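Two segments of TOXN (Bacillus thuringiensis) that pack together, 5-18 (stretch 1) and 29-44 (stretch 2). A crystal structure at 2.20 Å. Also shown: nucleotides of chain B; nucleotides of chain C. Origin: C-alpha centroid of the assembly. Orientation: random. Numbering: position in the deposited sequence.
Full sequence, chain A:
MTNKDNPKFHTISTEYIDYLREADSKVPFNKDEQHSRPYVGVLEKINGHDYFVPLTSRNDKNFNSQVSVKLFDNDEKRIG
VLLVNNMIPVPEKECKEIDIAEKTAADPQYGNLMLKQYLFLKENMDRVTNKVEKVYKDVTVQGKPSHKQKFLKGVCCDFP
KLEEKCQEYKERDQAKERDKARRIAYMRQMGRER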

# COMPACT_ATOMS: atom_id res chain seq x y z
N ASP A 5 -11.17 4.39 20.02
CA ASP A 5 -10.88 3.97 18.65
C ASP A 5 -10.70 2.45 18.53
O ASP A 5 -10.91 1.88 17.46
N ASN A 6 -10.30 1.81 19.62
CA ASN A 6 -10.18 0.35 19.68
C ASN A 6 -11.34 -0.29 20.43
O ASN A 6 -11.69 0.14 21.53
N PRO A 7 -11.91 -1.35 19.86
CA PRO A 7 -13.14 -1.95 20.36
C PRO A 7 -13.03 -2.54 21.77
O PRO A 7 -11.99 -3.09 22.15
N LYS A 8 -14.11 -2.42 22.54
CA LYS A 8 -14.22 -3.07 23.84
C LYS A 8 -15.37 -4.06 23.78
O LYS A 8 -16.44 -3.73 23.27
N PHE A 9 -15.13 -5.26 24.30
CA PHE A 9 -16.18 -6.26 24.43
C PHE A 9 -16.96 -6.03 25.72
O PHE A 9 -16.44 -5.45 26.67
N HIS A 10 -18.20 -6.50 25.75
CA HIS A 10 -19.02 -6.42 26.96
C HIS A 10 -19.96 -7.61 27.04
O HIS A 10 -20.34 -8.19 26.02
N THR A 11 -20.35 -7.96 28.27
CA THR A 11 -21.52 -8.80 28.48
C THR A 11 -22.65 -7.90 28.97
O THR A 11 -22.40 -6.88 29.60
N ILE A 12 -23.88 -8.28 28.67
CA ILE A 12 -25.03 -7.50 29.08
C ILE A 12 -25.90 -8.32 30.03
O ILE A 12 -26.06 -9.53 29.84
N SER A 13 -26.44 -7.68 31.07
CA SER A 13 -27.20 -8.40 32.08
C SER A 13 -28.46 -8.99 31.46
O SER A 13 -29.11 -8.35 30.63
N THR A 14 -28.77 -10.22 31.84
CA THR A 14 -29.90 -10.92 31.24
C THR A 14 -31.21 -10.26 31.63
O THR A 14 -32.21 -10.38 30.92
N GLU A 15 -31.21 -9.55 32.75
CA GLU A 15 -32.39 -8.82 33.17
C GLU A 15 -32.72 -7.76 32.14
O GLU A 15 -33.86 -7.65 31.69
N TYR A 16 -31.72 -6.97 31.75
CA TYR A 16 -31.94 -5.90 30.80
C TYR A 16 -32.27 -6.45 29.41
O TYR A 16 -33.08 -5.88 28.69
N ILE A 17 -31.65 -7.57 29.04
CA ILE A 17 -31.92 -8.18 27.74
C ILE A 17 -33.38 -8.64 27.67
O ILE A 17 -34.10 -8.35 26.70
N ASP A 18 -33.83 -9.35 28.70
CA ASP A 18 -35.21 -9.83 28.78
C ASP A 18 -36.18 -8.66 28.80
O ASP A 18 -37.27 -8.73 28.23
N PHE A 29 -31.08 -13.80 22.38
CA PHE A 29 -31.04 -14.59 23.61
C PHE A 29 -29.64 -14.46 24.20
O PHE A 29 -28.65 -14.53 23.46
N ASN A 30 -29.52 -14.27 25.49
CA ASN A 30 -28.22 -14.07 26.09
C ASN A 30 -27.44 -15.35 26.34
O ASN A 30 -26.24 -15.32 26.44
N LYS A 31 -28.14 -16.46 26.43
CA LYS A 31 -27.55 -17.74 26.79
C LYS A 31 -26.42 -17.65 27.77
O LYS A 31 -25.31 -18.02 27.46
N ASP A 32 -26.71 -17.18 28.98
CA ASP A 32 -25.65 -16.96 29.95
C ASP A 32 -25.18 -18.20 30.70
O ASP A 32 -24.45 -18.08 31.65
N GLU A 33 -25.58 -19.37 30.23
CA GLU A 33 -25.32 -20.61 30.95
C GLU A 33 -23.83 -20.91 31.14
O GLU A 33 -23.42 -21.34 32.22
N GLN A 34 -23.03 -20.70 30.10
CA GLN A 34 -21.57 -20.82 30.25
C GLN A 34 -20.82 -19.56 29.80
O GLN A 34 -19.97 -19.05 30.53
N HIS A 35 -21.14 -19.07 28.61
CA HIS A 35 -20.50 -17.85 28.10
C HIS A 35 -21.54 -16.85 27.63
O HIS A 35 -22.02 -16.92 26.51
N SER A 36 -21.89 -15.91 28.52
CA SER A 36 -22.87 -14.87 28.22
C SER A 36 -22.47 -14.13 26.94
O SER A 36 -21.31 -13.76 26.78
N ARG A 37 -23.43 -13.93 26.04
CA ARG A 37 -23.14 -13.45 24.70
C ARG A 37 -22.39 -12.12 24.70
O ARG A 37 -22.89 -11.12 25.22
N PRO A 38 -21.18 -12.10 24.12
CA PRO A 38 -20.41 -10.86 24.12
C PRO A 38 -20.90 -9.92 23.03
O PRO A 38 -21.37 -10.36 21.98
N TYR A 39 -20.80 -8.63 23.32
CA TYR A 39 -21.20 -7.57 22.42
C TYR A 39 -20.00 -6.65 22.26
O TYR A 39 -19.21 -6.49 23.19
N VAL A 40 -19.89 -6.01 21.10
CA VAL A 40 -18.85 -5.02 20.88
C VAL A 40 -19.45 -3.62 21.01
O VAL A 40 -20.55 -3.36 20.52
N GLY A 41 -18.74 -2.73 21.68
CA GLY A 41 -19.23 -1.38 21.86
C GLY A 41 -19.03 -0.53 20.62
O GLY A 41 -17.91 -0.43 20.10
N VAL A 42 -20.10 0.07 20.13
CA VAL A 42 -20.03 1.05 19.06
C VAL A 42 -19.20 2.22 19.58
O VAL A 42 -19.42 2.67 20.72
N LEU A 43 -18.26 2.69 18.77
CA LEU A 43 -17.26 3.68 19.22
C LEU A 43 -17.85 5.01 19.69
O LEU A 43 -17.40 5.58 20.68
N GLU A 44 -18.85 5.51 18.99
CA GLU A 44 -19.50 6.73 19.39
C GLU A 44 -20.99 6.53 19.73
O GLU A 44 -21.64 5.67 19.19

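The frame is a short antiparallel pairing of strand 9-12 with strand 38-41, and three direct backbone hydrogen bonds tie it together. H10 and Y39 exchange two bonds, H10 N to Y39 O and Y39 N to H10 O, each 2.8 Å, while G41 N donates to K8 O at 3.0 Å. Just outside, water 1 accepts a hydrogen bond from K8 N and donates one to G41 O, both at 2.6 Å, extending the ladder where direct pairing stops. F9 N turns to RNA instead, donating to O4 of U10 of chain C at 2.7 Å.

Side chains sort by face. F9 (m) and V40 (t) share one, with F9 CE1 3.5 Å from V40 CG2; P7 CB adds to this patch, 3.9 Å from V40 CG1. Y39 (m) lies on the other face with H10 (m). I12 (m) covers one face of the tyrosine ring, its CD1 reaching Y39 CD1 at 3.4 Å, and I17 (m,m) brings CD1 to 3.4 Å from Y39 OH. G41 leaves room beside the imidazole: an ideal CB there would sit a tight 3.4 Å from H10 CE1.

Beyond I12, the last residue of its strand, the side chain of N30 takes over. With chi1 at -130°, between wells, it points in and donates from ND2 to I12 O at 2.7 Å. Water 2 accepts from I12 N at 3.0 Å and sits within hydrogen-bonding distance of N30 OD1 (3.0 Å), R37 O (2.7 Å) and S36 OG (2.6 Å), but with more acceptors in reach than protons it cannot donate to all of them at once. Water 3 donates to I12 O and also bonds S36 OG (t), at 3.0 and 2.9 Å. Both backbone polar groups of I12 are thus satisfied without a strand partner. R37 braces this loop from within, NE and NH2 each donating to F29 O at 2.9 Å, and NH2 also reaches O5' of A1 of chain B at 3.0 Å.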

# COMPACT_ATOMS: atom_id res chain seq x y z
CB ASP A 5 -9.65 4.72 18.10
CG ASP A 5 -8.41 4.52 18.95
OD1 ASP A 5 -8.19 5.32 19.89
OD2 ASP A 5 -7.65 3.56 18.69
CB ASN A 6 -8.86 -0.07 20.31
CG ASN A 6 -7.67 0.19 19.40
OD1 ASN A 6 -7.81 0.22 18.18
ND2 ASN A 6 -6.49 0.38 20.01
CB PRO A 7 -13.41 -3.07 19.34
CG PRO A 7 -12.07 -3.42 18.82
CD PRO A 7 -11.33 -2.13 18.75
CB LYS A 8 -14.51 -2.05 24.95
CG LYS A 8 -13.35 -1.12 25.27
CD LYS A 8 -12.11 -1.91 25.61
CE LYS A 8 -10.97 -1.00 26.04
NZ LYS A 8 -9.71 -1.77 26.22
CB PHE A 9 -15.58 -7.67 24.45
CG PHE A 9 -14.97 -8.10 23.15
CD1 PHE A 9 -15.75 -8.29 22.02
CD2 PHE A 9 -13.62 -8.35 23.05
CE1 PHE A 9 -15.19 -8.70 20.83
CE2 PHE A 9 -13.05 -8.76 21.86
CZ PHE A 9 -13.84 -8.93 20.74
CB HIS A 10 -19.87 -5.15 26.96
CG HIS A 10 -19.07 -3.89 26.94
ND1 HIS A 10 -18.51 -3.38 25.78
CD2 HIS A 10 -18.75 -3.01 27.92
CE1 HIS A 10 -17.87 -2.26 26.06
NE2 HIS A 10 -18.00 -2.02 27.35
CB THR A 11 -21.26 -9.89 29.51
OG1 THR A 11 -20.81 -9.28 30.73
CG2 THR A 11 -20.21 -10.87 29.00
CB ILE A 12 -25.82 -6.98 27.85
CG1 ILE A 12 -25.07 -5.81 27.20
CG2 ILE A 12 -27.19 -6.46 28.25
CD1 ILE A 12 -23.96 -6.18 26.29
CB SER A 13 -27.57 -7.49 33.26
OG SER A 13 -28.60 -6.59 32.92
CB THR A 14 -29.93 -12.39 31.65
OG1 THR A 14 -30.23 -12.49 33.05
CG2 THR A 14 -28.58 -13.02 31.38
CB GLU A 15 -32.17 -8.14 34.53
CG GLU A 15 -32.57 -8.97 35.73
CD GLU A 15 -32.96 -8.11 36.91
OE1 GLU A 15 -33.12 -6.88 36.72
OE2 GLU A 15 -33.11 -8.65 38.03
CB TYR A 16 -30.76 -4.93 30.75
CG TYR A 16 -31.02 -3.74 29.85
CD1 TYR A 16 -31.80 -2.67 30.28
CD2 TYR A 16 -30.51 -3.70 28.56
CE1 TYR A 16 -32.05 -1.59 29.46
CE2 TYR A 16 -30.75 -2.62 27.73
CZ TYR A 16 -31.52 -1.57 28.18
OH TYR A 16 -31.75 -0.49 27.35
CB ILE A 17 -30.98 -9.37 27.45
CG1 ILE A 17 -29.57 -8.88 27.13
CG2 ILE A 17 -31.52 -10.23 26.31
CD1 ILE A 17 -29.42 -8.24 25.75
CB ASP A 18 -35.41 -10.70 30.02
CG ASP A 18 -34.67 -12.02 29.93
OD1 ASP A 18 -34.24 -12.40 28.81
OD2 ASP A 18 -34.52 -12.69 30.98
CB PHE A 29 -31.31 -16.07 23.32
CG PHE A 29 -32.69 -16.38 22.82
CD1 PHE A 29 -33.71 -15.45 22.89
CD2 PHE A 29 -32.98 -17.64 22.31
CE1 PHE A 29 -34.99 -15.76 22.44
CE2 PHE A 29 -34.25 -17.96 21.85
CZ PHE A 29 -35.25 -17.02 21.92
CB ASN A 30 -28.39 -13.30 27.39
CG ASN A 30 -27.47 -12.11 27.48
OD1 ASN A 30 -27.05 -11.57 26.49
ND2 ASN A 30 -27.17 -11.70 28.69
CB LYS A 31 -27.07 -18.47 25.56
CG LYS A 31 -28.16 -18.85 24.60
CD LYS A 31 -27.58 -19.34 23.30
CE LYS A 31 -28.66 -19.44 22.25
NZ LYS A 31 -28.76 -20.85 21.79
CB ASP A 32 -26.03 -15.84 30.93
CG ASP A 32 -27.28 -16.14 31.72
OD1 ASP A 32 -28.02 -17.05 31.34
OD2 ASP A 32 -27.53 -15.44 32.71
CB GLU A 33 -26.04 -21.78 30.29
CG GLU A 33 -27.55 -21.65 30.31
CD GLU A 33 -28.25 -22.77 29.57
OE1 GLU A 33 -27.55 -23.60 28.94
OE2 GLU A 33 -29.50 -22.82 29.63
CB GLN A 34 -21.02 -22.09 29.58
CG GLN A 34 -21.59 -22.40 28.21
CD GLN A 34 -20.72 -23.35 27.40
OE1 GLN A 34 -19.57 -23.60 27.76
NE2 GLN A 34 -21.26 -23.86 26.30
CB HIS A 35 -19.54 -18.18 26.95
CG HIS A 35 -18.45 -19.12 27.34
ND1 HIS A 35 -17.44 -18.77 28.21
CD2 HIS A 35 -18.21 -20.41 26.99
CE1 HIS A 35 -16.62 -19.80 28.37
NE2 HIS A 35 -17.07 -20.80 27.64
CB SER A 36 -22.99 -13.90 29.39
OG SER A 36 -24.05 -12.99 29.19
CB ARG A 37 -24.42 -13.33 23.87
CG ARG A 37 -24.18 -12.89 22.43
CD ARG A 37 -25.49 -12.54 21.75
NE ARG A 37 -26.44 -13.64 21.81
CZ ARG A 37 -26.51 -14.63 20.93
NH1 ARG A 37 -25.67 -14.67 19.89
NH2 ARG A 37 -27.41 -15.59 21.08
CB PRO A 38 -18.98 -11.33 23.85
CG PRO A 38 -19.13 -12.63 23.12
CD PRO A 38 -20.45 -13.23 23.51
CB TYR A 39 -22.32 -6.74 23.06
CG TYR A 39 -23.70 -7.35 23.04
CD1 TYR A 39 -23.99 -8.48 23.80
CD2 TYR A 39 -24.72 -6.79 22.28
CE1 TYR A 39 -25.27 -9.04 23.79
CE2 TYR A 39 -25.99 -7.34 22.25
CZ TYR A 39 -26.26 -8.47 23.02
OH TYR A 39 -27.52 -9.03 23.00
CB VAL A 40 -18.20 -5.19 19.50
CG1 VAL A 40 -17.22 -4.07 19.22
CG2 VAL A 40 -17.50 -6.52 19.42
CB VAL A 42 -21.43 1.53 18.65
CG1 VAL A 42 -21.34 2.77 17.76
CG2 VAL A 42 -22.18 0.40 17.92
CB LEU A 43 -16.21 3.91 18.13
CG LEU A 43 -15.34 2.70 17.73
CD1 LEU A 43 -14.22 3.11 16.79
CD2 LEU A 43 -14.77 1.98 18.96
CB GLU A 44 -19.30 7.82 18.33
CG GLU A 44 -18.04 7.62 17.51
CD GLU A 44 -17.55 8.87 16.80
OE1 GLU A 44 -18.37 9.65 16.32
OE2 GLU A 44 -16.33 9.05 16.70
O5' A B 1 -28.00 -17.23 18.68
C5' A B 1 -27.94 -18.64 18.74
C4' A B 1 -29.30 -19.26 18.55
O4' A B 1 -30.21 -18.75 19.55
C3' A B 1 -29.99 -18.96 17.23
O3' A B 1 -29.55 -19.82 16.19
C2' A B 1 -31.46 -19.12 17.58
O2' A B 1 -31.82 -20.49 17.57
C1' A B 1 -31.51 -18.63 19.02
N9 A B 1 -31.95 -17.23 19.15
C8 A B 1 -31.21 -16.20 19.67
N7 A B 1 -31.85 -15.06 19.73
C5 A B 1 -33.12 -15.35 19.23
C6 A B 1 -34.27 -14.56 19.05
N6 A B 1 -34.34 -13.25 19.34
N1 A B 1 -35.36 -15.15 18.53
C2 A B 1 -35.29 -16.46 18.24
N3 A B 1 -34.27 -17.31 18.37
C4 A B 1 -33.19 -16.69 18.88
P U C 10 -4.22 -2.39 22.45
OP1 U C 10 -5.17 -2.54 21.33
OP2 U C 10 -4.14 -1.08 23.15
O5' U C 10 -4.44 -3.55 23.51
C5' U C 10 -5.66 -3.66 24.22
C4' U C 10 -5.55 -4.64 25.37
O4' U C 10 -6.83 -4.72 26.04
C3' U C 10 -5.19 -6.07 24.97
O3' U C 10 -4.48 -6.69 26.05
C2' U C 10 -6.56 -6.71 24.84
O2' U C 10 -6.56 -8.12 24.96
C1' U C 10 -7.32 -6.04 25.99
N1 U C 10 -8.77 -5.99 25.81
C2 U C 10 -9.56 -6.61 26.77
O2 U C 10 -9.09 -7.19 27.73
N3 U C 10 -10.91 -6.50 26.59
C4 U C 10 -11.55 -5.87 25.54
O4 U C 10 -12.78 -5.87 25.50
C5 U C 10 -10.67 -5.25 24.59
C6 U C 10 -9.34 -5.32 24.75
O HOH W 1 -15.75 -0.59 21.59
O HOH W 2 -24.30 -10.98 27.49
O HOH W 3 -24.55 -11.43 31.63
O HOH W 4 -31.61 -13.86 27.31